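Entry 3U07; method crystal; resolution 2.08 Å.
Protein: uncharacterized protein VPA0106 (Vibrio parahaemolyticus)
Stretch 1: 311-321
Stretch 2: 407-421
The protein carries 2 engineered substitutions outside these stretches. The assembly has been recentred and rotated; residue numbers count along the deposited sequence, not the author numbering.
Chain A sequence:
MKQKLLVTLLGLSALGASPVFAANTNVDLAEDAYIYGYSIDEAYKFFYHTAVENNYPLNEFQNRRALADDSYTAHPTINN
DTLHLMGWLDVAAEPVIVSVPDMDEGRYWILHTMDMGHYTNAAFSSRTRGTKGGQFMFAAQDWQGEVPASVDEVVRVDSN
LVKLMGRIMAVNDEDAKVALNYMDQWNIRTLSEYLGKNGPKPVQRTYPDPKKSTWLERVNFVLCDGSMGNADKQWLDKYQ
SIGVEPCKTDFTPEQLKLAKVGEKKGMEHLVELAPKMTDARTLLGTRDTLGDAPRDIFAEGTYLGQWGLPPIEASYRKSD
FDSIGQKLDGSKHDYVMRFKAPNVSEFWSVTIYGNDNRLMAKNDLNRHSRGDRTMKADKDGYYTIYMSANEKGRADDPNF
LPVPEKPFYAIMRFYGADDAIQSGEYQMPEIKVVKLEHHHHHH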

# COMPACT_ATOMS: atom_id res chain seq x y z
N PRO A 311 -0.91 -6.46 6.30
CA PRO A 311 0.06 -7.56 6.36
C PRO A 311 -0.38 -8.97 5.94
O PRO A 311 0.46 -9.76 5.51
N ILE A 312 -1.67 -9.28 6.03
CA ILE A 312 -2.15 -10.61 5.64
C ILE A 312 -2.03 -10.82 4.14
O ILE A 312 -1.97 -11.95 3.66
N GLU A 313 -2.00 -9.72 3.38
CA GLU A 313 -1.88 -9.81 1.93
C GLU A 313 -0.40 -9.74 1.55
O GLU A 313 0.05 -10.43 0.64
N ALA A 314 0.33 -8.90 2.26
CA ALA A 314 1.76 -8.72 2.01
C ALA A 314 2.48 -8.15 3.22
O ALA A 314 2.07 -7.13 3.77
N SER A 315 3.54 -8.82 3.63
CA SER A 315 4.35 -8.36 4.75
C SER A 315 5.77 -8.25 4.22
O SER A 315 6.07 -8.77 3.14
N TYR A 316 6.63 -7.56 4.95
CA TYR A 316 7.99 -7.42 4.46
C TYR A 316 9.01 -7.32 5.59
O TYR A 316 8.66 -7.13 6.75
N ARG A 317 10.27 -7.47 5.21
CA ARG A 317 11.39 -7.36 6.13
C ARG A 317 12.53 -6.75 5.35
O ARG A 317 12.65 -6.94 4.13
N LYS A 318 13.37 -6.00 6.04
CA LYS A 318 14.52 -5.37 5.41
C LYS A 318 15.77 -5.66 6.24
O LYS A 318 15.73 -5.68 7.47
N SER A 319 16.87 -5.92 5.54
CA SER A 319 18.14 -6.20 6.19
C SER A 319 19.21 -5.36 5.51
O SER A 319 19.40 -5.43 4.30
N ASP A 320 19.89 -4.54 6.31
CA ASP A 320 20.93 -3.65 5.82
C ASP A 320 22.32 -4.08 6.29
O ASP A 320 23.34 -3.62 5.76
N PHE A 321 22.37 -4.97 7.28
CA PHE A 321 23.64 -5.45 7.84
C PHE A 321 23.77 -6.97 7.86
O PHE A 321 22.78 -7.69 7.74
N PRO A 407 27.41 -0.77 -1.08
CA PRO A 407 26.49 -1.11 0.01
C PRO A 407 25.12 -1.43 -0.58
O PRO A 407 24.65 -0.76 -1.49
N PHE A 408 24.48 -2.47 -0.05
CA PHE A 408 23.17 -2.88 -0.54
C PHE A 408 22.32 -3.35 0.63
O PHE A 408 22.82 -3.54 1.74
N TYR A 409 21.03 -3.50 0.38
CA TYR A 409 20.14 -4.02 1.40
C TYR A 409 19.22 -5.02 0.71
O TYR A 409 19.06 -4.99 -0.51
N ALA A 410 18.65 -5.92 1.50
CA ALA A 410 17.77 -6.93 0.94
C ALA A 410 16.39 -6.78 1.54
O ALA A 410 16.24 -6.54 2.73
N ILE A 411 15.38 -6.89 0.68
CA ILE A 411 13.98 -6.79 1.11
C ILE A 411 13.31 -8.14 0.89
O ILE A 411 13.25 -8.63 -0.23
N MSE A 412 12.80 -8.74 1.96
CA MSE A 412 12.11 -10.01 1.83
C MSE A 412 10.61 -9.72 1.87
O MSE A 412 10.12 -8.97 2.72
N ARG A 413 9.87 -10.30 0.92
CA ARG A 413 8.43 -10.08 0.85
C ARG A 413 7.67 -11.38 1.08
O ARG A 413 8.07 -12.45 0.62
N PHE A 414 6.57 -11.28 1.83
CA PHE A 414 5.75 -12.44 2.14
C PHE A 414 4.30 -12.19 1.73
O PHE A 414 3.67 -11.23 2.18
N TYR A 415 3.78 -13.06 0.88
CA TYR A 415 2.41 -12.95 0.39
C TYR A 415 1.59 -14.09 0.98
O TYR A 415 1.82 -15.25 0.67
N GLY A 416 0.64 -13.74 1.84
CA GLY A 416 -0.19 -14.75 2.48
C GLY A 416 0.51 -15.28 3.71
O GLY A 416 0.39 -16.46 4.06
N ALA A 417 1.23 -14.39 4.39
CA ALA A 417 1.98 -14.73 5.59
C ALA A 417 1.10 -15.07 6.78
O ALA A 417 -0.03 -14.61 6.87
N ASP A 418 1.64 -15.88 7.70
CA ASP A 418 0.90 -16.27 8.90
C ASP A 418 1.02 -15.16 9.95
O ASP A 418 1.66 -14.14 9.71
N ASP A 419 0.40 -15.37 11.11
CA ASP A 419 0.41 -14.36 12.16
C ASP A 419 1.79 -13.89 12.61
O ASP A 419 2.03 -12.68 12.73
N ALA A 420 2.70 -14.83 12.87
CA ALA A 420 4.04 -14.49 13.33
C ALA A 420 4.78 -13.52 12.41
O ALA A 420 5.50 -12.64 12.86
N ILE A 421 4.59 -13.69 11.11
CA ILE A 421 5.23 -12.81 10.14
C ILE A 421 4.51 -11.46 10.15
O ILE A 421 5.14 -10.40 10.12

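The strand 315-319 and the strand that begins at 408 run antiparallel, and their register sorts the side chains: Ser-315, Arg-317 and Ser-319 share one face with Phe-414, Met-412 and Ala-410, while Tyr-316 and Lys-318 share the other with Arg-413 and Ile-411.

Arg-317 covers the most surface. With chi1 and chi2 both m, its chain folds back along the sheet, laying CG 3.7 Å from Phe-414 CE1, and then extends through a t chi3 to the helix that follows the second strand. There Arg-317 NH2 donates to Ile-421 O at 2.9 Å, with that oxygen near the guanidinium plane; the bond from Arg-317 NH1 to Ile-421 O, 3.4 Å, is weak. Arg-317 NH1 also donates to Tyr-316 O at 2.9 Å, and water 3 links NH1 to Ile-421 O. One long side chain thus supplies both apolar cover and a polar tie between strand and helix.

Ser-315 keeps its side-chain hydrogen bond at home. Its m rotamer lets OG bond Pro-311 O at 2.8 Å, within its own stretch, so the hydroxyl is satisfied while Ser-315 CB packs 3.7 Å from Ile-421 CG2. Phe-414, also m, sits across from it, Phe-414 CB to Ser-315 CB 4.3 Å, its ring edge meeting Ser-315 O and Tyr-316 CA. Just beyond, water 1 donates to Pro-311 O and Phe-414 O and accepts from Ala-417 N, joining the stretches where the second stretch turns a corner.

On the other face, Ile-411 (m, m) brings CD1 to 3.4 Å from Lys-318 CB and to the edge of the Tyr-316 ring. Lys-318 is extended, t throughout, which carries NZ over a face of the Tyr-409 ring, 4.0 Å from its centroid, a cation-pi contact. Here two long side chains, Arg-317 and Lys-318, reach past their strand partners, one to the Ile-421 carbonyl and the other to the Tyr-409 ring.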

# COMPACT_ATOMS: atom_id res chain seq x y z
CB PRO A 311 0.54 -7.51 7.81
CG PRO A 311 -0.61 -6.91 8.54
CD PRO A 311 -1.05 -5.81 7.61
CB ILE A 312 -3.62 -10.83 6.09
CG1 ILE A 312 -4.02 -12.30 5.87
CG2 ILE A 312 -4.55 -9.91 5.32
CD1 ILE A 312 -5.37 -12.66 6.48
CB GLU A 313 -2.61 -8.65 1.24
CG GLU A 313 -4.08 -8.52 1.59
CD GLU A 313 -4.89 -9.74 1.20
OE1 GLU A 313 -4.45 -10.50 0.33
OE2 GLU A 313 -5.99 -9.92 1.77
CB ALA A 314 1.97 -7.81 0.80
CB SER A 315 4.31 -9.37 5.91
OG SER A 315 3.06 -9.32 6.57
CB TYR A 316 8.10 -6.18 3.56
CG TYR A 316 8.30 -4.88 4.30
CD1 TYR A 316 7.35 -4.42 5.22
CD2 TYR A 316 9.45 -4.12 4.11
CE1 TYR A 316 7.55 -3.24 5.93
CE2 TYR A 316 9.66 -2.93 4.82
CZ TYR A 316 8.71 -2.50 5.73
OH TYR A 316 8.92 -1.34 6.44
CB ARG A 317 11.80 -8.74 6.66
CG ARG A 317 10.80 -9.38 7.61
CD ARG A 317 10.65 -8.58 8.90
NE ARG A 317 9.85 -9.32 9.88
CZ ARG A 317 8.52 -9.35 9.90
NH1 ARG A 317 7.82 -8.67 9.01
NH2 ARG A 317 7.89 -10.07 10.83
CB LYS A 318 14.32 -3.86 5.29
CG LYS A 318 15.59 -3.11 4.92
CD LYS A 318 15.36 -1.62 4.69
CE LYS A 318 16.69 -0.88 4.62
NZ LYS A 318 16.61 0.43 3.93
CB SER A 319 18.49 -7.68 6.08
OG SER A 319 19.82 -7.91 6.51
CB ASP A 320 20.65 -2.23 6.32
CG ASP A 320 20.91 -1.17 5.28
OD1 ASP A 320 21.38 -1.51 4.17
OD2 ASP A 320 20.65 0.02 5.56
CB PHE A 321 23.79 -4.93 9.28
CG PHE A 321 23.69 -3.44 9.40
CD1 PHE A 321 22.44 -2.81 9.42
CD2 PHE A 321 24.84 -2.65 9.46
CE1 PHE A 321 22.34 -1.42 9.49
CE2 PHE A 321 24.75 -1.26 9.53
CZ PHE A 321 23.50 -0.65 9.54
CB PRO A 407 26.48 0.16 0.85
CG PRO A 407 27.87 0.69 0.68
CD PRO A 407 28.08 0.52 -0.81
CB PHE A 408 23.32 -4.03 -1.54
CG PHE A 408 23.84 -5.32 -0.93
CD1 PHE A 408 22.95 -6.27 -0.42
CD2 PHE A 408 25.21 -5.58 -0.86
CE1 PHE A 408 23.42 -7.46 0.14
CE2 PHE A 408 25.69 -6.77 -0.31
CZ PHE A 408 24.79 -7.71 0.20
CB TYR A 409 19.33 -2.92 2.09
CG TYR A 409 18.46 -2.07 1.19
CD1 TYR A 409 19.00 -0.97 0.52
CD2 TYR A 409 17.10 -2.33 1.05
CE1 TYR A 409 18.19 -0.15 -0.26
CE2 TYR A 409 16.28 -1.52 0.27
CZ TYR A 409 16.83 -0.43 -0.38
OH TYR A 409 16.04 0.38 -1.16
CB ALA A 410 18.33 -8.33 1.25
CB ILE A 411 13.20 -5.74 0.29
CG1 ILE A 411 13.69 -4.33 0.61
CG2 ILE A 411 11.70 -5.90 0.57
CD1 ILE A 411 13.40 -3.87 2.03
CB MSE A 412 12.49 -10.96 2.97
CG MSE A 412 12.03 -12.40 2.75
SE MSE A 412 12.81 -13.67 4.00
CE MSE A 412 14.64 -13.09 3.85
CB ARG A 413 8.06 -9.46 -0.50
CG ARG A 413 8.62 -8.05 -0.67
CD ARG A 413 8.17 -7.41 -1.97
NE ARG A 413 8.51 -5.98 -2.01
CZ ARG A 413 9.65 -5.48 -2.48
NH1 ARG A 413 10.58 -6.29 -2.97
NH2 ARG A 413 9.86 -4.17 -2.46
CB PHE A 414 5.81 -12.74 3.65
CG PHE A 414 7.20 -12.72 4.23
CD1 PHE A 414 7.84 -11.52 4.50
CD2 PHE A 414 7.87 -13.91 4.51
CE1 PHE A 414 9.12 -11.49 5.06
CE2 PHE A 414 9.15 -13.90 5.07
CZ PHE A 414 9.78 -12.69 5.35
CB TYR A 415 2.41 -13.03 -1.13
CG TYR A 415 3.23 -11.92 -1.77
CD1 TYR A 415 2.64 -10.70 -2.10
CD2 TYR A 415 4.59 -12.09 -2.00
CE1 TYR A 415 3.40 -9.67 -2.65
CE2 TYR A 415 5.35 -11.06 -2.55
CZ TYR A 415 4.75 -9.86 -2.87
OH TYR A 415 5.51 -8.84 -3.41
CB ALA A 417 2.90 -13.57 5.96
CB ASP A 418 1.41 -17.62 9.44
CG ASP A 418 2.80 -17.54 10.07
OD1 ASP A 418 3.49 -16.51 9.96
OD2 ASP A 418 3.21 -18.55 10.69
CB ASP A 419 -0.38 -14.84 13.39
CG ASP A 419 -1.86 -15.00 13.11
OD1 ASP A 419 -2.35 -14.42 12.11
OD2 ASP A 419 -2.55 -15.69 13.89
CB ALA A 420 4.86 -15.77 13.52
CB ILE A 421 5.17 -13.41 8.72
CG1 ILE A 421 6.13 -14.60 8.62
CG2 ILE A 421 5.50 -12.33 7.69
CD1 ILE A 421 6.02 -15.40 7.32
O HOH W 1 1.17 -11.59 3.68
O HOH W 2 -2.10 -14.60 5.18
O HOH W 3 5.20 -7.41 9.31